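Local coordinates for protein glycerol-3-phosphate dehydrogenase [NAD(+)] (Dunaliella salina, PDB 6IUY) that probably interconverts sn-glycerol 3-phosphate and dihydroxyacetone phosphate using NAD, in a two-domain chain whose other, haloacid dehalogenase-like part binds magnesium, at residues A[280-283]-A[289-292]; A[273-278]-A[292-297]; A[566-571]-A[588-593]. All blocks are in the same frame, centred on the assembly; numbering follows the deposited sequence.

Interaction 1 (A[280-283]-A[289-292]); sequences AEAA and VFEK
A280 meets the K292 side chain with its own backbone: its CA lies 4.3 Å from K292 CG, a closeness consistent with the small side chain. E281, next along helix 266-282, faces elsewhere and forms a salt bridge with R443. A282 turns its methyl to the returning chain, where CB touches CD2 of F290 at 4.0 Å, at the edge of the ring and near its plane. One face of that ring carries V289 CG1, offset toward the rim, and F290 also packs on L436 and L440 of helix 431-441. A283 closes the walk with the shortest approach of the set, its CB 3.9 Å from CB of K292. From there the lysine leaves the backbone with CG anti to N (chi1 -178°) and stays extended, which carries its aliphatic chain past A280 and its amino group toward solvent. The segments meet each other through apolar contacts, while T279 OG1 and N330 ND2 hold K292 O from outside. It is the turn in the beta-alpha-beta unit of a Rossmann-type NAD-binding domain, where the first helix gives way to the chain leading into strand 293-297.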
loop_
_atom_site.group_PDB
_atom_site.type_symbol
_atom_site.label_atom_id
_atom_site.label_comp_id
_atom_site.label_asym_id
_atom_site.label_seq_id
_atom_site.Cartn_x
_atom_site.Cartn_y
_atom_site.Cartn_z
ATOM N N ALA A 280 -21.334 -20.371 18.290
ATOM C CA ALA A 280 -22.327 -20.297 19.341
ATOM C C ALA A 280 -23.491 -19.405 18.891
ATOM O O ALA A 280 -24.639 -19.659 19.242
ATOM C CB ALA A 280 -21.716 -19.788 20.627
ATOM N N GLU A 281 -23.192 -18.367 18.116
ATOM C CA GLU A 281 -24.230 -17.481 17.590
ATOM C C GLU A 281 -25.039 -18.209 16.523
ATOM O O GLU A 281 -26.264 -18.195 16.563
ATOM C CB GLU A 281 -23.623 -16.188 17.026
ATOM C CG GLU A 281 -23.399 -15.097 18.071
ATOM C CD GLU A 281 -22.419 -13.991 17.621
ATOM O OE1 GLU A 281 -21.809 -14.092 16.522
ATOM O OE2 GLU A 281 -22.254 -13.010 18.384
ATOM N N ALA A 282 -24.355 -18.878 15.598
ATOM C CA ALA A 282 -25.028 -19.554 14.494
ATOM C C ALA A 282 -25.952 -20.681 14.971
ATOM O O ALA A 282 -26.973 -20.963 14.334
ATOM C CB ALA A 282 -23.999 -20.107 13.492
ATOM N N ALA A 283 -25.608 -21.334 16.078
ATOM C CA ALA A 283 -26.397 -22.490 16.519
ATOM C C ALA A 283 -27.684 -22.085 17.231
ATOM O O ALA A 283 -28.552 -22.923 17.443
ATOM C CB ALA A 283 -25.563 -23.411 17.408
ATOM N N VAL A 289 -25.190 -22.992 9.983
ATOM C CA VAL A 289 -24.161 -23.539 9.107
ATOM C C VAL A 289 -22.976 -24.149 9.889
ATOM O O VAL A 289 -22.121 -24.805 9.284
ATOM C CB VAL A 289 -23.632 -22.473 8.118
ATOM C CG1 VAL A 289 -22.805 -21.435 8.831
ATOM C CG2 VAL A 289 -22.810 -23.125 7.013
ATOM N N PHE A 290 -22.918 -23.950 11.213
ATOM C CA PHE A 290 -21.813 -24.517 12.018
ATOM C C PHE A 290 -22.269 -25.383 13.204
ATOM O O PHE A 290 -23.245 -25.057 13.890
ATOM C CB PHE A 290 -20.902 -23.412 12.583
ATOM C CG PHE A 290 -20.333 -22.507 11.545
ATOM C CD1 PHE A 290 -19.415 -22.980 10.640
ATOM C CD2 PHE A 290 -20.703 -21.176 11.493
ATOM C CE1 PHE A 290 -18.898 -22.159 9.687
ATOM C CE2 PHE A 290 -20.182 -20.346 10.541
ATOM C CZ PHE A 290 -19.284 -20.835 9.636
ATOM N N GLU A 291 -21.531 -26.462 13.453
ATOM C CA GLU A 291 -21.639 -27.179 14.727
ATOM C C GLU A 291 -21.279 -26.221 15.853
ATOM O O GLU A 291 -20.368 -25.408 15.700
ATOM C CB GLU A 291 -20.719 -28.403 14.756
ATOM C CG GLU A 291 -21.365 -29.685 14.262
ATOM C CD GLU A 291 -22.636 -30.036 15.037
ATOM O OE1 GLU A 291 -22.606 -30.031 16.290
ATOM O OE2 GLU A 291 -23.679 -30.306 14.393
ATOM N N LYS A 292 -21.993 -26.296 16.971
ATOM C CA LYS A 292 -21.741 -25.377 18.074
ATOM C C LYS A 292 -20.356 -25.585 18.666
ATOM O O LYS A 292 -19.654 -24.627 19.006
ATOM C CB LYS A 292 -22.789 -25.522 19.175
ATOM C CG LYS A 292 -22.572 -24.526 20.305
ATOM C CD LYS A 292 -23.632 -24.640 21.390
ATOM C CE LYS A 292 -23.450 -23.559 22.443
ATOM N NZ LYS A 292 -24.553 -23.571 23.454
#

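Interaction 2 (A[273-278]-A[292-297]); sequences RMVAQS and KEVTMW
V294 on strand 293-297 packs against V275 and A276 of helix 266-282 in the first beta-alpha-beta crossover of the Rossmann fold, whose opening strand is 257-262. V294 is where the strand meets this part of the helix, and V272 and T279 also lie against it. Its CB points at the helix but stays behind the contact; the two methyls do the touching. CG1, anti to the backbone N (chi1 -179°), reaches CG1 of V275 at 4.2 Å. CG2 lies beside the backbone N and meets the same V275 methyl at 4.0 Å, while also approaching A276. The V275 methyl thus faces both branches of the strand valine, the two side chains crossing at about a right angle. V259 of strand 257-262 touches both valines, adding a third apolar surface to this buried layer. A polar tie runs nearby: N330 ND2 is hydrogen-bonded to A276 O on the helix and to K292 O at the start of the returning segment. The helix begins at the NAD site, where A266, W267 and A268 bind the dinucleotide, and the V275 side chain lies about 9 Å from that of W267. At A276 the valine meets mainly the backbone, V294 CG2 coming within 4.0 Å of A276 CA and somewhat farther, 4.3 Å, from A276 CB.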
loop_
_atom_site.group_PDB
_atom_site.type_symbol
_atom_site.label_atom_id
_atom_site.label_comp_id
_atom_site.label_asym_id
_atom_site.label_seq_id
_atom_site.Cartn_x
_atom_site.Cartn_y
_atom_site.Cartn_z
ATOM N N ARG A 273 -11.157 -18.737 20.043
ATOM C CA ARG A 273 -12.086 -18.023 20.918
ATOM C C ARG A 273 -13.091 -17.200 20.113
ATOM O O ARG A 273 -14.280 -17.103 20.480
ATOM C CB ARG A 273 -11.318 -17.111 21.870
ATOM C CG ARG A 273 -12.210 -16.188 22.680
ATOM C CD ARG A 273 -11.448 -15.315 23.663
ATOM N NE ARG A 273 -12.364 -14.813 24.697
ATOM C CZ ARG A 273 -12.988 -13.635 24.652
ATOM N NH1 ARG A 273 -12.791 -12.810 23.633
ATOM N NH2 ARG A 273 -13.807 -13.273 25.632
ATOM N N MET A 274 -12.606 -16.584 19.031
ATOM C CA MET A 274 -13.455 -15.787 18.149
ATOM C C MET A 274 -14.348 -16.694 17.314
ATOM O O MET A 274 -15.531 -16.450 17.162
ATOM C CB MET A 274 -12.616 -14.906 17.224
ATOM C CG MET A 274 -11.671 -13.929 17.941
ATOM S SD MET A 274 -11.057 -12.704 16.743
ATOM C CE MET A 274 -9.745 -13.574 15.907
ATOM N N VAL A 275 -13.738 -17.729 16.759
ATOM C CA VAL A 275 -14.428 -18.764 16.000
ATOM C C VAL A 275 -15.514 -19.456 16.830
ATOM O O VAL A 275 -16.641 -19.693 16.362
ATOM C CB VAL A 275 -13.397 -19.761 15.509
ATOM C CG1 VAL A 275 -13.988 -21.135 15.305
ATOM C CG2 VAL A 275 -12.709 -19.193 14.270
ATOM N N ALA A 276 -15.203 -19.729 18.089
ATOM C CA ALA A 276 -16.193 -20.323 18.968
ATOM C C ALA A 276 -17.369 -19.374 19.232
ATOM O O ALA A 276 -18.505 -19.828 19.358
ATOM C CB ALA A 276 -15.535 -20.770 20.285
ATOM N N GLN A 277 -17.119 -18.067 19.320
ATOM C CA GLN A 277 -18.216 -17.104 19.523
ATOM C C GLN A 277 -19.179 -17.094 18.347
ATOM O O GLN A 277 -20.385 -16.989 18.550
ATOM C CB GLN A 277 -17.695 -15.681 19.747
ATOM C CG GLN A 277 -16.979 -15.500 21.065
ATOM C CD GLN A 277 -16.310 -14.156 21.189
ATOM O OE1 GLN A 277 -16.041 -13.471 20.184
ATOM N NE2 GLN A 277 -16.027 -13.765 22.432
ATOM N N SER A 278 -18.642 -17.193 17.130
ATOM C CA SER A 278 -19.457 -17.228 15.920
ATOM C C SER A 278 -20.377 -18.469 15.832
ATOM O O SER A 278 -21.560 -18.342 15.512
ATOM C CB SER A 278 -18.557 -17.162 14.690
ATOM O OG SER A 278 -17.900 -15.896 14.625
ATOM N N LYS A 292 -21.993 -26.296 16.971
ATOM C CA LYS A 292 -21.741 -25.377 18.074
ATOM C C LYS A 292 -20.356 -25.585 18.666
ATOM O O LYS A 292 -19.654 -24.627 19.006
ATOM C CB LYS A 292 -22.789 -25.522 19.175
ATOM C CG LYS A 292 -22.572 -24.526 20.305
ATOM C CD LYS A 292 -23.632 -24.640 21.390
ATOM C CE LYS A 292 -23.450 -23.559 22.443
ATOM N NZ LYS A 292 -24.553 -23.571 23.454
ATOM N N GLU A 293 -19.954 -26.844 18.761
ATOM C CA GLU A 293 -18.694 -27.179 19.393
ATOM C C GLU A 293 -17.496 -27.130 18.452
ATOM O O GLU A 293 -17.498 -27.737 17.375
ATOM C CB GLU A 293 -18.790 -28.562 20.025
ATOM C CG GLU A 293 -17.451 -29.090 20.525
ATOM C CD GLU A 293 -17.594 -30.401 21.297
ATOM O OE1 GLU A 293 -18.051 -30.338 22.455
ATOM O OE2 GLU A 293 -17.247 -31.476 20.750
ATOM N N VAL A 294 -16.444 -26.444 18.886
ATOM C CA VAL A 294 -15.228 -26.366 18.093
ATOM C C VAL A 294 -14.169 -27.235 18.719
ATOM O O VAL A 294 -13.905 -27.117 19.905
ATOM C CB VAL A 294 -14.678 -24.910 18.004
ATOM C CG1 VAL A 294 -13.436 -24.868 17.145
ATOM C CG2 VAL A 294 -15.712 -23.983 17.466
ATOM N N THR A 295 -13.503 -28.054 17.919
ATOM C CA THR A 295 -12.504 -28.937 18.468
ATOM C C THR A 295 -11.149 -28.269 18.301
ATOM O O THR A 295 -10.888 -27.658 17.265
ATOM C CB THR A 295 -12.563 -30.311 17.771
ATOM O OG1 THR A 295 -13.833 -30.902 18.044
ATOM C CG2 THR A 295 -11.509 -31.228 18.270
ATOM N N MET A 296 -10.298 -28.344 19.317
ATOM C CA MET A 296 -8.957 -27.802 19.182
ATOM C C MET A 296 -7.930 -28.872 19.482
ATOM O O MET A 296 -7.874 -29.370 20.601
ATOM C CB MET A 296 -8.768 -26.591 20.110
ATOM C CG MET A 296 -7.317 -26.180 20.330
ATOM S SD MET A 296 -7.162 -24.532 21.073
ATOM C CE MET A 296 -7.661 -24.822 22.785
ATOM N N TRP A 297 -7.114 -29.224 18.492
ATOM C CA TRP A 297 -5.953 -30.076 18.747
ATOM C C TRP A 297 -4.882 -29.337 19.520
ATOM O O TRP A 297 -4.400 -28.256 19.101
ATOM C CB TRP A 297 -5.361 -30.599 17.454
ATOM C CG TRP A 297 -4.096 -31.421 17.655
ATOM C CD1 TRP A 297 -3.996 -32.635 18.273
ATOM C CD2 TRP A 297 -2.771 -31.091 17.210
ATOM N NE1 TRP A 297 -2.695 -33.083 18.241
ATOM C CE2 TRP A 297 -1.922 -32.148 17.601
ATOM C CE3 TRP A 297 -2.221 -30.000 16.519
ATOM C CZ2 TRP A 297 -0.553 -32.156 17.315
ATOM C CZ3 TRP A 297 -0.863 -30.005 16.239
ATOM C CH2 TRP A 297 -0.043 -31.076 16.639
#

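Interaction 3 (A[566-571]-A[588-593]); sequences LTSDEV and TTINRI
N591 spends both amide hydrogens on helix 566-571, a compact case of one polar side chain bridging neighbouring positions of another helix. Its ND2 donates to S568 OG at 2.9 Å in an almost straight bond (175°), the hydroxyl lying in the amide plane. The second hydrogen goes to D569 OD1 at 2.8 Å, less straight and tilted from that plane, and meets the anti lone pair of the carboxylate oxygen; carboxylate and amide planes stand 79° apart. With CG anti to the backbone N (chi1 -162°), the asparagine is extended across the gap between helices whose local axes are 9.7 Å apart. The tight part is the buried S568–N591 pair, where S568 OG also lies 3.6 Å from N591 CB. I590 adds a lighter touch, its CG2 4.2 Å from S568 OG. D569, with its short but bent bond, is the partly exposed, solvent-side margin, and its OD1 also bonds NE2 of H595. Were a leucine to replace N591, S568 OG and D569 OD1 would probably each lose a donor, with D569 left to H595. Elsewhere on the first helix, T567 and V571 pack on helix 454-477, which carries K464, which binds dihydroxyacetone phosphate. This helix-on-helix packing belongs to the largely helical C-terminal domain of the glycerol-3-phosphate dehydrogenase family; the bound dihydroxyacetone phosphate lies about 12 Å from the S568 side chain.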
loop_
_atom_site.group_PDB
_atom_site.type_symbol
_atom_site.label_atom_id
_atom_site.label_comp_id
_atom_site.label_asym_id
_atom_site.label_seq_id
_atom_site.Cartn_x
_atom_site.Cartn_y
_atom_site.Cartn_z
ATOM N N LEU A 566 13.781 -18.170 11.507
ATOM C CA LEU A 566 13.479 -19.307 10.631
ATOM C C LEU A 566 13.081 -18.804 9.238
ATOM O O LEU A 566 13.521 -19.339 8.217
ATOM C CB LEU A 566 12.356 -20.170 11.218
ATOM C CG LEU A 566 12.677 -20.966 12.490
ATOM C CD1 LEU A 566 11.406 -21.595 13.052
ATOM C CD2 LEU A 566 13.708 -22.026 12.207
ATOM N N THR A 567 12.256 -17.765 9.188
ATOM C CA THR A 567 11.824 -17.252 7.891
ATOM C C THR A 567 13.001 -16.584 7.176
ATOM O O THR A 567 13.130 -16.689 5.971
ATOM C CB THR A 567 10.657 -16.255 8.038
ATOM O OG1 THR A 567 9.632 -16.833 8.855
ATOM C CG2 THR A 567 10.077 -15.865 6.676
ATOM N N SER A 568 13.866 -15.901 7.924
ATOM C CA SER A 568 15.066 -15.302 7.330
ATOM C C SER A 568 15.903 -16.367 6.623
ATOM O O SER A 568 16.333 -16.175 5.477
ATOM C CB SER A 568 15.920 -14.599 8.401
ATOM O OG SER A 568 17.005 -13.898 7.816
ATOM N N ASP A 569 16.142 -17.484 7.309
ATOM C CA ASP A 569 16.942 -18.570 6.736
ATOM C C ASP A 569 16.233 -19.187 5.543
ATOM O O ASP A 569 16.861 -19.473 4.531
ATOM C CB ASP A 569 17.254 -19.661 7.778
ATOM C CG ASP A 569 18.194 -19.179 8.885
ATOM O OD1 ASP A 569 18.817 -18.100 8.741
ATOM O OD2 ASP A 569 18.323 -19.889 9.909
ATOM N N GLU A 570 14.928 -19.392 5.639
ATOM C CA GLU A 570 14.224 -20.011 4.518
ATOM C C GLU A 570 14.393 -19.177 3.243
ATOM O O GLU A 570 14.768 -19.698 2.194
ATOM C CB GLU A 570 12.741 -20.207 4.850
ATOM C CG GLU A 570 12.511 -21.258 5.946
ATOM C CD GLU A 570 11.349 -20.913 6.886
ATOM O OE1 GLU A 570 10.506 -20.045 6.520
ATOM O OE2 GLU A 570 11.287 -21.512 7.991
ATOM N N VAL A 571 14.137 -17.881 3.347
ATOM C CA VAL A 571 14.298 -16.968 2.221
ATOM C C VAL A 571 15.755 -16.867 1.754
ATOM O O VAL A 571 16.026 -16.786 0.545
ATOM C CB VAL A 571 13.781 -15.562 2.578
ATOM C CG1 VAL A 571 14.211 -14.523 1.519
ATOM C CG2 VAL A 571 12.299 -15.601 2.725
ATOM N N THR A 588 19.189 -9.785 2.950
ATOM C CA THR A 588 20.479 -10.437 3.007
ATOM C C THR A 588 21.327 -9.954 4.171
ATOM O O THR A 588 21.978 -10.770 4.841
ATOM C CB THR A 588 21.259 -10.238 1.705
ATOM O OG1 THR A 588 20.635 -10.995 0.668
ATOM C CG2 THR A 588 22.709 -10.720 1.865
ATOM N N THR A 589 21.344 -8.647 4.437
ATOM C CA THR A 589 22.203 -8.211 5.535
ATOM C C THR A 589 21.581 -8.580 6.880
ATOM O O THR A 589 22.305 -8.813 7.839
ATOM C CB THR A 589 22.550 -6.698 5.485
ATOM O OG1 THR A 589 21.822 -5.978 6.480
ATOM C CG2 THR A 589 22.306 -6.106 4.129
ATOM N N ILE A 590 20.257 -8.692 6.956
ATOM C CA ILE A 590 19.632 -9.217 8.180
ATOM C C ILE A 590 20.074 -10.658 8.493
ATOM O O ILE A 590 20.319 -11.000 9.655
ATOM C CB ILE A 590 18.094 -9.185 8.090
ATOM C CG1 ILE A 590 17.576 -7.746 8.120
ATOM C CG2 ILE A 590 17.488 -10.006 9.218
ATOM C CD1 ILE A 590 16.065 -7.620 7.900
ATOM N N ASN A 591 20.169 -11.498 7.460
ATOM C CA ASN A 591 20.585 -12.893 7.632
ATOM C C ASN A 591 22.070 -12.995 7.960
ATOM O O ASN A 591 22.487 -13.766 8.823
ATOM C CB ASN A 591 20.266 -13.717 6.375
ATOM C CG ASN A 591 20.267 -15.223 6.644
ATOM O OD1 ASN A 591 21.258 -15.915 6.369
ATOM N ND2 ASN A 591 19.160 -15.734 7.196
ATOM N N ARG A 592 22.864 -12.193 7.264
ATOM C CA ARG A 592 24.279 -12.100 7.537
ATOM C C ARG A 592 24.561 -11.594 8.959
ATOM O O ARG A 592 25.577 -11.961 9.560
ATOM C CB ARG A 592 24.933 -11.202 6.496
ATOM C CG ARG A 592 24.928 -11.815 5.106
ATOM C CD ARG A 592 26.358 -11.999 4.636
ATOM N NE ARG A 592 26.874 -10.778 4.034
ATOM C CZ ARG A 592 28.161 -10.496 3.844
ATOM N NH1 ARG A 592 29.116 -11.334 4.230
ATOM N NH2 ARG A 592 28.486 -9.342 3.273
ATOM N N ILE A 593 23.663 -10.768 9.496
ATOM C CA ILE A 593 23.783 -10.262 10.880
ATOM C C ILE A 593 23.402 -11.326 11.899
ATOM O O ILE A 593 24.133 -11.581 12.855
ATOM C CB ILE A 593 22.899 -9.007 11.105
ATOM C CG1 ILE A 593 23.474 -7.823 10.326
ATOM C CG2 ILE A 593 22.781 -8.667 12.602
ATOM C CD1 ILE A 593 22.601 -6.639 10.326
#

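Interactions 1 and 2 are successive contacts of one helix: both use helix 266-282 and meet at K292, their centres 9 Å apart. The first lies at the surface, where the chain turns back; the second is buried between helix and sheet. Both are apolar, but alanine methyls meet a phenylalanine ring edge and a lysine stem at the turn, and a valine pair with an alanine deeper in. Interaction 3 belongs to the C-terminal domain, its centre 36 Å from that of interaction 2 and without touching either of the others. It too is mostly buried, yet its chemistry is polar, with directional hydrogen bonds joining two helices in place of methyl packing on a strand.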